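Local atomic coordinates of pyocin-S2 (PDB entry 4QKO), a protein that acts as a bacteriocin that breaks down chromosomal DNA in sensitive cells, the chain here being its C-terminal HNH nuclease domain. Residues K44-N48 against W49-R53; Q15-S18 against G19-G23; S89-G93 against G94-I98; G73-A76 against V77-G81; Y113-G116 against N117-A120. All coordinates share one frame; numbering follows the deposited sequence. Where two conformers were deposited one is given.

Interaction 1. Residues K44-N48 against W49-R53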
loop_
_atom_site.group_PDB
_atom_site.type_symbol
_atom_site.label_atom_id
_atom_site.label_comp_id
_atom_site.label_asym_id
_atom_site.label_seq_id
_atom_site.Cartn_x
_atom_site.Cartn_y
_atom_site.Cartn_z
ATOM N N LYS B 44 19.833 -8.126 -11.013
ATOM C CA LYS B 44 18.613 -8.689 -11.580
ATOM C C LYS B 44 18.109 -7.938 -12.825
ATOM O O LYS B 44 18.258 -6.747 -12.920
ATOM C CB LYS B 44 17.517 -8.783 -10.536
ATOM C CG LYS B 44 17.904 -9.767 -9.450
ATOM C CD LYS B 44 16.740 -10.033 -8.556
ATOM C CE LYS B 44 17.162 -10.962 -7.418
ATOM N NZ LYS B 44 16.016 -11.818 -7.043
ATOM N N THR B 45 17.579 -8.677 -13.806
ATOM C CA THR B 45 17.035 -8.077 -15.005
ATOM C C THR B 45 15.526 -8.100 -14.942
ATOM O O THR B 45 14.934 -8.999 -14.346
ATOM C CB THR B 45 17.525 -8.805 -16.281
ATOM O OG1 THR B 45 16.992 -10.104 -16.293
ATOM C CG2 THR B 45 18.985 -8.955 -16.290
ATOM N N PHE B 46 14.917 -7.046 -15.494
ATOM C CA PHE B 46 13.474 -6.865 -15.516
ATOM C C PHE B 46 13.006 -6.695 -16.945
ATOM O O PHE B 46 13.619 -5.961 -17.689
ATOM C CB PHE B 46 13.083 -5.638 -14.703
ATOM C CG PHE B 46 13.684 -5.638 -13.365
ATOM C CD1 PHE B 46 13.308 -6.602 -12.444
ATOM C CD2 PHE B 46 14.670 -4.735 -13.060
ATOM C CE1 PHE B 46 13.896 -6.648 -11.203
ATOM C CE2 PHE B 46 15.303 -4.779 -11.839
ATOM C CZ PHE B 46 14.908 -5.748 -10.920
ATOM N N LYS B 47 11.894 -7.332 -17.312
ATOM C CA LYS B 47 11.359 -7.152 -18.688
ATOM C C LYS B 47 10.643 -5.803 -18.870
ATOM O O LYS B 47 10.643 -5.234 -19.966
ATOM C CB LYS B 47 10.488 -8.343 -19.154
ATOM C CG LYS B 47 9.391 -8.824 -18.237
ATOM C CD LYS B 47 8.570 -9.919 -18.916
ATOM C CE LYS B 47 7.511 -9.371 -19.877
ATOM N NZ LYS B 47 7.186 -10.324 -20.985
ATOM N N ASN B 48 10.106 -5.253 -17.793
ATOM C CA ASN B 48 9.308 -4.072 -17.866
ATOM C C ASN B 48 9.163 -3.529 -16.455
ATOM O O ASN B 48 9.567 -4.184 -15.516
ATOM C CB ASN B 48 7.911 -4.400 -18.398
ATOM C CG ASN B 48 7.258 -5.577 -17.669
ATOM O OD1 ASN B 48 7.322 -5.700 -16.453
ATOM N ND2 ASN B 48 6.636 -6.475 -18.439
ATOM N N TRP B 49 8.575 -2.348 -16.319
ATOM C CA TRP B 49 8.481 -1.688 -15.003
ATOM C C TRP B 49 7.624 -2.464 -13.972
ATOM O O TRP B 49 7.963 -2.478 -12.810
ATOM C CB TRP B 49 7.941 -0.271 -15.143
ATOM C CG TRP B 49 7.950 0.449 -13.809
ATOM C CD1 TRP B 49 6.900 0.635 -12.971
ATOM C CD2 TRP B 49 9.086 1.031 -13.166
ATOM N NE1 TRP B 49 7.297 1.291 -11.873
ATOM C CE2 TRP B 49 8.637 1.578 -11.968
ATOM C CE3 TRP B 49 10.441 1.178 -13.518
ATOM C CZ2 TRP B 49 9.494 2.238 -11.074
ATOM C CZ3 TRP B 49 11.291 1.848 -12.662
ATOM C CH2 TRP B 49 10.819 2.384 -11.440
ATOM N N ARG B 50 6.520 -3.081 -14.393
ATOM C CA ARG B 50 5.691 -3.828 -13.450
ATOM C C ARG B 50 6.417 -5.039 -12.866
ATOM O O ARG B 50 6.247 -5.367 -11.697
ATOM C CB ARG B 50 4.397 -4.274 -14.109
ATOM C CG ARG B 50 3.318 -3.206 -14.160
ATOM C CD ARG B 50 2.345 -3.265 -12.983
ATOM N NE ARG B 50 2.439 -2.049 -12.190
ATOM C CZ ARG B 50 2.974 -0.919 -12.633
ATOM N NH1 ARG B 50 3.419 -0.827 -13.877
ATOM N NH2 ARG B 50 3.025 0.130 -11.844
ATOM N N ASP B 51 7.245 -5.693 -13.676
ATOM C CA ASP B 51 8.114 -6.722 -13.183
ATOM C C ASP B 51 9.069 -6.184 -12.052
ATOM O O ASP B 51 9.255 -6.837 -11.017
ATOM C CB ASP B 51 8.872 -7.233 -14.416
ATOM C CG ASP B 51 9.735 -8.394 -14.145
ATOM O OD1 ASP B 51 9.602 -8.997 -13.071
ATOM O OD2 ASP B 51 10.557 -8.737 -15.061
ATOM N N PHE B 52 9.733 -5.057 -12.276
ATOM C CA PHE B 52 10.584 -4.473 -11.286
ATOM C C PHE B 52 9.828 -4.165 -9.982
ATOM O O PHE B 52 10.289 -4.492 -8.918
ATOM C CB PHE B 52 11.162 -3.191 -11.797
ATOM C CG PHE B 52 11.752 -2.321 -10.735
ATOM C CD1 PHE B 52 12.894 -2.676 -10.091
ATOM C CD2 PHE B 52 11.160 -1.115 -10.417
ATOM C CE1 PHE B 52 13.431 -1.872 -9.145
ATOM C CE2 PHE B 52 11.666 -0.310 -9.438
ATOM C CZ PHE B 52 12.802 -0.679 -8.800
ATOM N N ARG B 53 8.666 -3.578 -10.114
ATOM C CA ARG B 53 7.861 -3.113 -8.961
ATOM C C ARG B 53 7.429 -4.279 -8.085
ATOM O O ARG B 53 7.504 -4.231 -6.850
ATOM C CB ARG B 53 6.658 -2.324 -9.489
ATOM C CG ARG B 53 5.734 -1.709 -8.441
ATOM C CD ARG B 53 4.533 -1.096 -9.165
ATOM N NE ARG B 53 3.503 -0.694 -8.274
ATOM C CZ ARG B 53 2.500 -1.482 -7.874
ATOM N NH1 ARG B 53 2.394 -2.754 -8.301
ATOM N NH2 ARG B 53 1.614 -1.005 -7.027
#

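Interaction 2. Residues Q15-S18 against G19-G23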
loop_
_atom_site.group_PDB
_atom_site.type_symbol
_atom_site.label_atom_id
_atom_site.label_comp_id
_atom_site.label_asym_id
_atom_site.label_seq_id
_atom_site.Cartn_x
_atom_site.Cartn_y
_atom_site.Cartn_z
ATOM N N GLN B 15 20.543 3.657 0.143
ATOM C CA GLN B 15 21.028 4.343 1.294
ATOM C C GLN B 15 20.609 3.594 2.537
ATOM O O GLN B 15 19.597 2.935 2.517
ATOM C CB GLN B 15 20.403 5.724 1.340
ATOM C CG GLN B 15 20.842 6.658 0.236
ATOM C CD GLN B 15 22.293 7.020 0.357
ATOM O OE1 GLN B 15 23.087 6.802 -0.570
ATOM N NE2 GLN B 15 22.679 7.510 1.514
ATOM N N PRO B 16 21.378 3.675 3.610
ATOM C CA PRO B 16 20.958 3.141 4.915
ATOM C C PRO B 16 19.738 3.904 5.417
ATOM O O PRO B 16 19.719 5.127 5.358
ATOM C CB PRO B 16 22.174 3.395 5.827
ATOM C CG PRO B 16 22.903 4.517 5.196
ATOM C CD PRO B 16 22.663 4.440 3.694
ATOM N N VAL B 17 18.757 3.197 5.937
ATOM C CA VAL B 17 17.573 3.839 6.425
ATOM C C VAL B 17 17.252 3.471 7.848
ATOM O O VAL B 17 17.813 2.547 8.431
ATOM C CB VAL B 17 16.338 3.541 5.553
ATOM C CG1 VAL B 17 16.608 3.997 4.134
ATOM C CG2 VAL B 17 15.951 2.087 5.615
ATOM N N SER B 18 16.322 4.234 8.378
ATOM C CA SER B 18 15.901 4.155 9.761
ATOM C C SER B 18 14.786 3.146 10.057
ATOM O O SER B 18 14.280 2.399 9.169
ATOM C CB SER B 18 15.396 5.571 10.174
ATOM O OG SER B 18 14.165 5.925 9.502
ATOM N N GLY B 19 14.338 3.191 11.312
ATOM C CA GLY B 19 13.150 2.428 11.705
ATOM C C GLY B 19 11.806 2.936 11.158
ATOM O O GLY B 19 10.778 2.299 11.393
ATOM N N ASN B 20 11.759 4.077 10.486
ATOM C CA ASN B 20 10.494 4.498 9.859
ATOM C C ASN B 20 10.776 4.958 8.427
ATOM O O ASN B 20 10.695 6.151 8.076
ATOM C CB ASN B 20 9.889 5.609 10.709
ATOM C CG ASN B 20 8.598 6.141 10.151
ATOM O OD1 ASN B 20 7.908 5.450 9.422
ATOM N ND2 ASN B 20 8.281 7.401 10.469
ATOM N N TRP B 21 11.182 4.011 7.567
ATOM C CA TRP B 21 11.609 4.334 6.220
ATOM C C TRP B 21 10.673 5.215 5.437
ATOM O O TRP B 21 11.071 6.282 4.909
ATOM C CB TRP B 21 11.927 3.020 5.492
ATOM C CG TRP B 21 12.112 3.090 4.043
ATOM C CD1 TRP B 21 12.909 3.946 3.365
ATOM C CD2 TRP B 21 11.498 2.243 3.069
ATOM N NE1 TRP B 21 12.790 3.721 2.031
ATOM C CE2 TRP B 21 11.949 2.679 1.807
ATOM C CE3 TRP B 21 10.599 1.152 3.137
ATOM C CZ2 TRP B 21 11.531 2.084 0.602
ATOM C CZ3 TRP B 21 10.223 0.537 1.951
ATOM C CH2 TRP B 21 10.669 0.999 0.701
ATOM N N LEU B 22 9.425 4.800 5.365
ATOM C CA LEU B 22 8.404 5.468 4.562
ATOM C C LEU B 22 7.862 6.763 5.181
ATOM O O LEU B 22 7.188 7.528 4.500
ATOM C CB LEU B 22 7.261 4.523 4.145
ATOM C CG LEU B 22 7.756 3.462 3.147
ATOM C CD1 LEU B 22 6.614 2.610 2.669
ATOM C CD2 LEU B 22 8.556 3.960 1.945
ATOM N N GLY B 23 8.282 7.064 6.381
ATOM C CA GLY B 23 8.046 8.427 6.964
ATOM C C GLY B 23 8.619 9.498 6.050
ATOM O O GLY B 23 8.026 10.581 5.916
#

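Interaction 3. Residues S89-G93 against G94-I98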
loop_
_atom_site.group_PDB
_atom_site.type_symbol
_atom_site.label_atom_id
_atom_site.label_comp_id
_atom_site.label_asym_id
_atom_site.label_seq_id
_atom_site.Cartn_x
_atom_site.Cartn_y
_atom_site.Cartn_z
ATOM N N SER B 89 -4.189 10.446 4.988
ATOM C CA SER B 89 -3.687 11.858 4.839
ATOM C C SER B 89 -2.780 12.096 3.651
ATOM O O SER B 89 -2.468 13.260 3.281
ATOM C CB SER B 89 -3.070 12.324 6.175
ATOM O OG SER B 89 -1.945 11.563 6.531
ATOM N N GLU B 90 -2.342 11.004 3.009
ATOM C CA GLU B 90 -1.383 11.046 1.916
ATOM C C GLU B 90 -1.936 10.548 0.587
ATOM O O GLU B 90 -1.191 10.420 -0.423
ATOM C CB GLU B 90 -0.136 10.240 2.328
ATOM C CG GLU B 90 0.652 10.871 3.458
ATOM C CD GLU B 90 1.214 12.269 3.107
ATOM O OE1 GLU B 90 1.675 12.500 1.953
ATOM O OE2 GLU B 90 1.282 13.152 4.001
ATOM N N GLN B 91 -3.219 10.198 0.590
ATOM C CA GLN B 91 -3.952 9.797 -0.605
ATOM C C GLN B 91 -4.303 11.103 -1.398
ATOM O O GLN B 91 -4.490 12.190 -0.825
ATOM C CB GLN B 91 -5.221 9.024 -0.249
ATOM C CG GLN B 91 -4.849 7.756 0.592
ATOM C CD GLN B 91 -5.997 6.858 0.948
ATOM O OE1 GLN B 91 -7.114 7.135 0.611
ATOM N NE2 GLN B 91 -5.723 5.797 1.685
ATOM N N ALA B 92 -4.300 10.999 -2.696
ATOM C CA ALA B 92 -4.557 12.170 -3.522
ATOM C C ALA B 92 -5.412 11.565 -4.570
ATOM O O ALA B 92 -4.897 10.930 -5.499
ATOM C CB ALA B 92 -3.283 12.735 -4.061
ATOM N N GLY B 93 -6.710 11.576 -4.204
ATOM C CA GLY B 93 -7.826 11.125 -5.002
ATOM C C GLY B 93 -7.804 9.637 -5.203
ATOM O O GLY B 93 -7.912 8.871 -4.210
ATOM N N GLY B 94 -7.602 9.268 -6.486
ATOM C CA GLY B 94 -7.577 7.888 -6.951
ATOM C C GLY B 94 -6.280 7.168 -6.706
ATOM O O GLY B 94 -6.203 5.943 -6.867
ATOM N N ARG B 95 -5.264 7.909 -6.272
ATOM C CA ARG B 95 -3.952 7.318 -5.980
ATOM C C ARG B 95 -3.733 7.098 -4.481
ATOM O O ARG B 95 -3.719 8.073 -3.742
ATOM C CB ARG B 95 -2.863 8.221 -6.560
ATOM C CG ARG B 95 -2.969 8.266 -8.090
ATOM C CD ARG B 95 -2.424 9.581 -8.672
ATOM N NE ARG B 95 -0.995 9.677 -8.501
ATOM C CZ ARG B 95 -0.287 10.767 -8.748
ATOM N NH1 ARG B 95 -0.880 11.884 -9.179
ATOM N NH2 ARG B 95 1.012 10.743 -8.572
ATOM N N ILE B 96 -3.722 5.818 -4.068
ATOM C CA ILE B 96 -3.760 5.438 -2.702
ATOM C C ILE B 96 -2.572 4.536 -2.280
ATOM O O ILE B 96 -2.539 4.103 -1.182
ATOM C CB ILE B 96 -5.173 4.841 -2.301
ATOM C CG1 ILE B 96 -5.477 3.549 -3.050
ATOM C CG2 ILE B 96 -6.266 5.860 -2.655
ATOM C CD1 ILE B 96 -6.714 2.841 -2.538
ATOM N N LYS B 97 -1.582 4.352 -3.151
ATOM C CA LYS B 97 -0.425 3.491 -2.895
ATOM C C LYS B 97 0.883 4.264 -3.059
ATOM O O LYS B 97 0.930 5.299 -3.750
ATOM C CB LYS B 97 -0.452 2.282 -3.822
ATOM C CG LYS B 97 -1.377 1.266 -3.237
ATOM C CD LYS B 97 -1.676 0.201 -4.209
ATOM C CE LYS B 97 -2.328 -0.972 -3.507
ATOM N NZ LYS B 97 -1.551 -2.180 -3.843
ATOM N N ILE B 98 1.903 3.812 -2.357
ATOM C CA ILE B 98 3.247 4.300 -2.537
ATOM C C ILE B 98 3.651 4.137 -4.023
ATOM O O ILE B 98 3.427 3.054 -4.689
ATOM C CB ILE B 98 4.251 3.559 -1.661
ATOM C CG1 ILE B 98 4.126 3.866 -0.133
ATOM C CG2 ILE B 98 5.658 3.868 -2.071
ATOM C CD1 ILE B 98 4.539 5.277 0.292
HETATM O O HOH W 1 -5.589 11.607 -7.914
#

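Interaction 4. Residues G73-A76 against V77-G81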
loop_
_atom_site.group_PDB
_atom_site.type_symbol
_atom_site.label_atom_id
_atom_site.label_comp_id
_atom_site.label_asym_id
_atom_site.label_seq_id
_atom_site.Cartn_x
_atom_site.Cartn_y
_atom_site.Cartn_z
ATOM N N GLY B 73 -1.689 -6.628 7.342
ATOM C CA GLY B 73 -2.478 -6.278 6.181
ATOM C C GLY B 73 -1.587 -5.827 5.055
ATOM O O GLY B 73 -1.771 -6.192 3.893
ATOM N N SER B 74 -0.648 -4.952 5.359
ATOM C CA SER B 74 0.220 -4.441 4.322
ATOM C C SER B 74 1.153 -5.527 3.747
ATOM O O SER B 74 1.408 -5.578 2.534
ATOM C CB SER B 74 1.054 -3.317 4.906
ATOM O OG SER B 74 0.305 -2.120 5.079
ATOM N N LEU B 75 1.674 -6.387 4.597
ATOM C CA LEU B 75 2.568 -7.406 4.109
ATOM C C LEU B 75 1.844 -8.383 3.200
ATOM O O LEU B 75 2.431 -8.936 2.247
ATOM C CB LEU B 75 3.219 -8.098 5.253
ATOM C CG LEU B 75 4.183 -7.264 6.070
ATOM C CD1 LEU B 75 4.522 -7.930 7.360
ATOM C CD2 LEU B 75 5.403 -7.000 5.182
ATOM N N ALA B 76 0.583 -8.607 3.470
ATOM C CA ALA B 76 -0.203 -9.523 2.659
ATOM C C ALA B 76 -0.280 -9.004 1.227
ATOM O O ALA B 76 -0.198 -9.788 0.271
ATOM C CB ALA B 76 -1.586 -9.732 3.281
ATOM N N VAL B 77 -0.255 -7.682 1.063
ATOM C CA VAL B 77 -0.270 -7.047 -0.236
ATOM C C VAL B 77 1.152 -7.087 -0.842
ATOM O O VAL B 77 1.307 -7.434 -2.022
ATOM C CB VAL B 77 -0.787 -5.585 -0.117
ATOM C CG1 VAL B 77 -0.440 -4.793 -1.356
ATOM C CG2 VAL B 77 -2.294 -5.604 0.114
ATOM N N MET B 78 2.164 -6.817 -0.021
ATOM C CA MET B 78 3.510 -6.642 -0.524
ATOM C C MET B 78 4.152 -7.974 -0.934
ATOM O O MET B 78 4.918 -8.039 -1.907
ATOM C CB MET B 78 4.358 -5.923 0.533
ATOM C CG MET B 78 3.981 -4.449 0.660
ATOM S SD MET B 78 4.281 -3.849 2.349
ATOM C CE MET B 78 6.000 -3.719 2.095
ATOM N N ARG B 79 3.796 -9.026 -0.204
ATOM C CA ARG B 79 4.290 -10.376 -0.529
ATOM C C ARG B 79 3.871 -10.814 -1.873
ATOM O O ARG B 79 4.543 -11.677 -2.453
ATOM C CB ARG B 79 3.702 -11.404 0.418
ATOM C CG ARG B 79 4.473 -11.476 1.656
ATOM C CD ARG B 79 3.830 -12.512 2.566
ATOM N NE ARG B 79 4.309 -12.155 3.886
ATOM C CZ ARG B 79 3.575 -11.811 4.934
ATOM N NH1 ARG B 79 2.235 -11.834 4.901
ATOM N NH2 ARG B 79 4.218 -11.472 6.043
ATOM N N ASP B 80 2.782 -10.223 -2.366
ATOM C CA ASP B 80 2.151 -10.561 -3.646
ATOM C C ASP B 80 2.653 -9.621 -4.760
ATOM O O ASP B 80 2.171 -9.676 -5.914
ATOM C CB ASP B 80 0.621 -10.439 -3.434
ATOM C CG ASP B 80 -0.240 -10.914 -4.638
ATOM O OD1 ASP B 80 0.001 -12.029 -5.186
ATOM O OD2 ASP B 80 -1.240 -10.189 -4.979
ATOM N N GLY B 81 3.601 -8.749 -4.417
ATOM C CA GLY B 81 4.140 -7.803 -5.363
ATOM C C GLY B 81 3.466 -6.457 -5.370
ATOM O O GLY B 81 3.801 -5.609 -6.179
#

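Interaction 5. Residues Y113-G116 against N117-A120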
loop_
_atom_site.group_PDB
_atom_site.type_symbol
_atom_site.label_atom_id
_atom_site.label_comp_id
_atom_site.label_asym_id
_atom_site.label_seq_id
_atom_site.Cartn_x
_atom_site.Cartn_y
_atom_site.Cartn_z
ATOM N N TYR B 113 16.580 1.664 -13.864
ATOM C CA TYR B 113 16.691 0.786 -12.671
ATOM C C TYR B 113 17.972 1.023 -11.862
ATOM O O TYR B 113 18.460 0.139 -11.212
ATOM C CB TYR B 113 16.598 -0.676 -13.121
ATOM C CG TYR B 113 15.350 -1.016 -13.920
ATOM C CD1 TYR B 113 14.094 -1.067 -13.327
ATOM C CD2 TYR B 113 15.418 -1.203 -15.276
ATOM C CE1 TYR B 113 12.964 -1.343 -14.062
ATOM C CE2 TYR B 113 14.294 -1.480 -16.019
ATOM C CZ TYR B 113 13.060 -1.545 -15.428
ATOM O OH TYR B 113 11.923 -1.881 -16.166
ATOM N N ASN B 114 18.505 2.235 -11.927
ATOM C CA ASN B 114 19.611 2.669 -11.094
ATOM C C ASN B 114 19.021 3.023 -9.768
ATOM O O ASN B 114 18.217 3.919 -9.685
ATOM C CB ASN B 114 20.255 3.944 -11.719
ATOM C CG ASN B 114 21.372 4.544 -10.871
ATOM O OD1 ASN B 114 21.595 4.164 -9.747
ATOM N ND2 ASN B 114 22.157 5.440 -11.482
ATOM N N MET B 115 19.407 2.341 -8.723
ATOM C CA MET B 115 18.813 2.610 -7.375
ATOM C C MET B 115 19.085 3.954 -6.825
ATOM O O MET B 115 18.325 4.429 -6.022
ATOM C CB MET B 115 19.275 1.590 -6.343
ATOM C CG MET B 115 18.953 0.166 -6.727
ATOM S SD MET B 115 17.196 -0.265 -6.834
ATOM C CE MET B 115 17.070 -1.415 -8.149
ATOM N N GLY B 116 20.168 4.581 -7.232
ATOM C CA GLY B 116 20.435 5.989 -6.868
ATOM C C GLY B 116 19.498 6.995 -7.573
ATOM O O GLY B 116 19.514 8.176 -7.204
ATOM N N ASN B 117 18.681 6.556 -8.539
ATOM C CA ASN B 117 17.796 7.436 -9.232
ATOM C C ASN B 117 16.354 7.285 -8.724
ATOM O O ASN B 117 15.492 7.882 -9.303
ATOM C CB ASN B 117 17.721 7.110 -10.731
ATOM C CG ASN B 117 17.227 8.298 -11.583
ATOM O OD1 ASN B 117 17.280 9.443 -11.163
ATOM N ND2 ASN B 117 16.707 8.008 -12.763
ATOM N N LEU B 118 16.106 6.326 -7.840
ATOM C CA LEU B 118 14.737 6.057 -7.396
ATOM C C LEU B 118 14.416 6.578 -6.009
ATOM O O LEU B 118 15.229 6.550 -5.107
ATOM C CB LEU B 118 14.521 4.586 -7.442
ATOM C CG LEU B 118 14.793 3.953 -8.781
ATOM C CD1 LEU B 118 14.508 2.510 -8.625
ATOM C CD2 LEU B 118 13.956 4.543 -9.875
ATOM N N VAL B 119 13.204 7.077 -5.878
ATOM C CA VAL B 119 12.612 7.379 -4.556
ATOM C C VAL B 119 11.180 6.808 -4.412
ATOM O O VAL B 119 10.443 6.686 -5.377
ATOM C CB VAL B 119 12.550 8.884 -4.256
ATOM C CG1 VAL B 119 13.903 9.425 -3.834
ATOM C CG2 VAL B 119 12.056 9.663 -5.437
ATOM N N ALA B 120 10.758 6.513 -3.171
ATOM C CA ALA B 120 9.418 6.087 -2.891
ATOM C C ALA B 120 8.769 7.349 -2.350
ATOM O O ALA B 120 9.303 7.945 -1.405
ATOM C CB ALA B 120 9.360 4.983 -1.847
HETATM O O HOH W 2 17.993 5.553 -3.412
#

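Interaction 1. Residues K44-N48 against W49-R53
The side-chain oxygen OD1 of N48 accepts from the backbone N of D51 at 2.8 Å, and the donor meets the amide almost head-on, at a C=O...N angle of 173°. N48 stands directly before helix 49-62. Its CG lies between its own backbone N and carbonyl carbon (chi1 50°), a torsion that brings OD1 in front of the first helical turn, where the N-H groups have no earlier helical carbonyl to meet. D51 reaches back in the other direction. Its OD2 accepts from K47 N at 3.0 Å, using the anti side and lying close to the carboxylate plane, while K47 CG passes 3.4 Å from the same OD2 before the lysine chain turns outward. The second carboxylate oxygen, OD1, is held by NE2 of Q55, so both ends of the group are fixed. F52 N adds a weak bond to N48 O at 3.4 Å.

Next to these polar links lies an aromatic pair. F52 points its ring edge at the face of F46 in a T-shaped stack, the planes 71° apart and the centroids separated by 5.2 Å. The nearest carbons are F52 CD1 and F46 CE2, at 3.6 Å. The CA of F52 also sits over the F46 ring, a CH-pi contact of 4.0 Å to the centroid. Y113 meets both rings and extends the cluster inward, whereas R53 faces out to a salt bridge with E31 of the immunity protein. The whole is a strand-to-helix turn closed by an asparagine N-cap at the start of helix 49-62.

Interaction 2. Residues Q15-S18 against G19-G23
V17 lays its two methyl groups along the root of the W21 side chain: CG1 comes to 3.8 Å from CD1 of the indole, and CG2 to 4.1 Å from W21 CB. The branched side chain and the indole run at a slant to one another, and the valine approaches the pyrrole end of the ring system. W21 has CG anti to its backbone N (chi1 168°), which carries the indole back beside V17 and down into the domain. One face of the ring is covered by its own neighbour L22, whose CD2 stands 3.4 Å above the plane of the W21 ring and over its centre.

Between these two hydrophobic residues the chain reverses in an ST turn. S18 OG accepts from the backbone N of N20 at 3.2 Å, with an N-H...O angle of 160°. The serine oxygen sits between its backbone N and carbonyl carbon (chi1 69°), which brings it round to the amide two residues on. Just past this bend the chain enters a short 3-10 segment, in which G23 N bonds to N20 O at 3.1 Å.

The stretch belongs to the connection between strands 8-9 and 31-32, and its tryptophan is the part that goes deep. There F56, W57 and V60 of helix 49-62 pack against the indole, and NE1 donates to P32 O. Q69 holds the backbone on both sides of the bend, its OE1 taking W21 N and its NE2 giving to S18 O, while V17 also rests on P32 and P34.

Interaction 3. Residues S89-G93 against G94-I98
The chain folds back on itself at A92-R95 in a type II' beta turn, and a single antiparallel bridge closes it into a tight two-residue hairpin. A92 and R95 form the hydrogen-bonded pair: A92 N donates to R95 O at 3.2 Å in the carbonyl plane, and R95 N returns a bond of 3.1 Å to A92 O from 43° above that carbonyl's plane. G93 takes the first corner with a positive phi of 68° and a psi of -114°, the backbone conformation that defines this turn type. G94 completes the bend. A water at the turn donates to A92 O at 2.6 Å and accepts a weak bond from G94 N, giving the A92 carbonyl a second partner.

One residue further from the turn on each arm, Q91 and I96 pack at a slant. The glutamine chain runs extended beyond CG, bringing its amide over the branch of the isoleucine, with OE1 3.6 Å from I96 CG2. Its NE2 meets S51 OG of the immunity protein, and I96 itself packs on I35 of that chain, so this side of the hairpin, with one residue from each arm, belongs to the interface with the immunity protein.

R95 serves the other side. Its CB lies 3.5 Å from A92 O, and its guanidinium forms a salt bridge with E99 while the side chain lies against H126 and I127 of helix 123-130. H126 and H101 hold the bound magnesium ion, about 7 Å from the R95 side chain. Next to the bridge, Q91 CA brings its hydrogen to R95 O, the carbon and oxygen 3.6 Å apart.

Interaction 4. Residues G73-A76 against V77-G81
G73 and V77 meet first: G73 O lies 3.9 Å from V77 CG2, one turn further on in helix 72-78. S74 follows, and its carbonyl oxygen is shared by two amides. M78 N donates at 2.9 Å, the ordinary helical bond, and V77 N adds a weak one at 3.1 Å. Over this same oxygen folds the M78 side chain, with SD 3.4 Å from S74 O. It bends at its third torsion (chi3 78°), and the side chain also packs on W57, V60 and A61 of helix 49-62.

L75 O takes R79 N at 2.8 Å, and the two side chains meet as well. The R79 chain is extended from CG to NE and runs back along the helix, so that its guanidinium lies with one face over L75 CB, which is 3.6 Å from NH2. A76, the last of the segment, has its O 3.8 Å from D80 CB. The D80 carboxylate turns outward to a salt bridge with K25 of the immunity protein; other residues of that protein, Y55, Y21 and H34, pack on S74, A76 and V77.

Beyond M78 the chain makes a type I turn, with G81 N bonded to M78 O at 2.9 Å. G81 then leaves helical angles with a positive phi of 93°. This is a Schellman motif, the classic glycine-terminated C-cap of an alpha helix.

Interaction 5. Residues Y113-G116 against N117-A120
L118 starts its side chain beside the M115 and N114 carbonyls: CB lies 4.1 Å from M115 O, CG comes to 3.5 Å from N114 O, and CD1 continues to M115 SD at 4.3 Å. CG is anti to the carbonyl carbon (chi1 -56°), which sends the branch back over the turn and in among the apolar side chains. W49 and F52 of helix 49-62 touch it there, and F52 also meets M115.

The turn beneath is tied through its backbone. N117 N donates to N114 O at 2.9 Å, and L118 N makes a weak bond to M115 O at 3.4 Å. N114 turns its own amide back to the backbone, OD1 accepting from G116 N at 2.9 Å, an Asx turn that starts the short 3-10 segment. A water donates to M115 O and, weakly, to L118 O.

The amide of N117 ties in the preceding loop, OD1 accepting from V104 N and ND2 donating to G111 O. This grip on the loop between the two strands is consistent with N117 being the central asparagine of the HNH motif, the beta-beta-alpha metal finger formed by strands 99-102 and 118-121 and helix 123-130; the turn leads into its second strand.

All five contacts are local and follow one another along the chain, so none nests within or crosses another. Interaction 2 comes first, in the connection between strands 8-9 and 31-32. Interaction 1 then turns strand 45-46 into helix 49-62, interaction 4 finishes helix 72-78, interaction 3 closes the hairpin before strand 99-102, and interaction 5 leads into strand 118-121. In space they meet. Interaction 5 packs on interaction 1 through the start of helix 49-62, R53 touches G81 of interaction 4, and K97 of interaction 3 lies on V77. A120, on strand 118-121, packs on L22 of interaction 2 and I98 of interaction 3, which also touch each other.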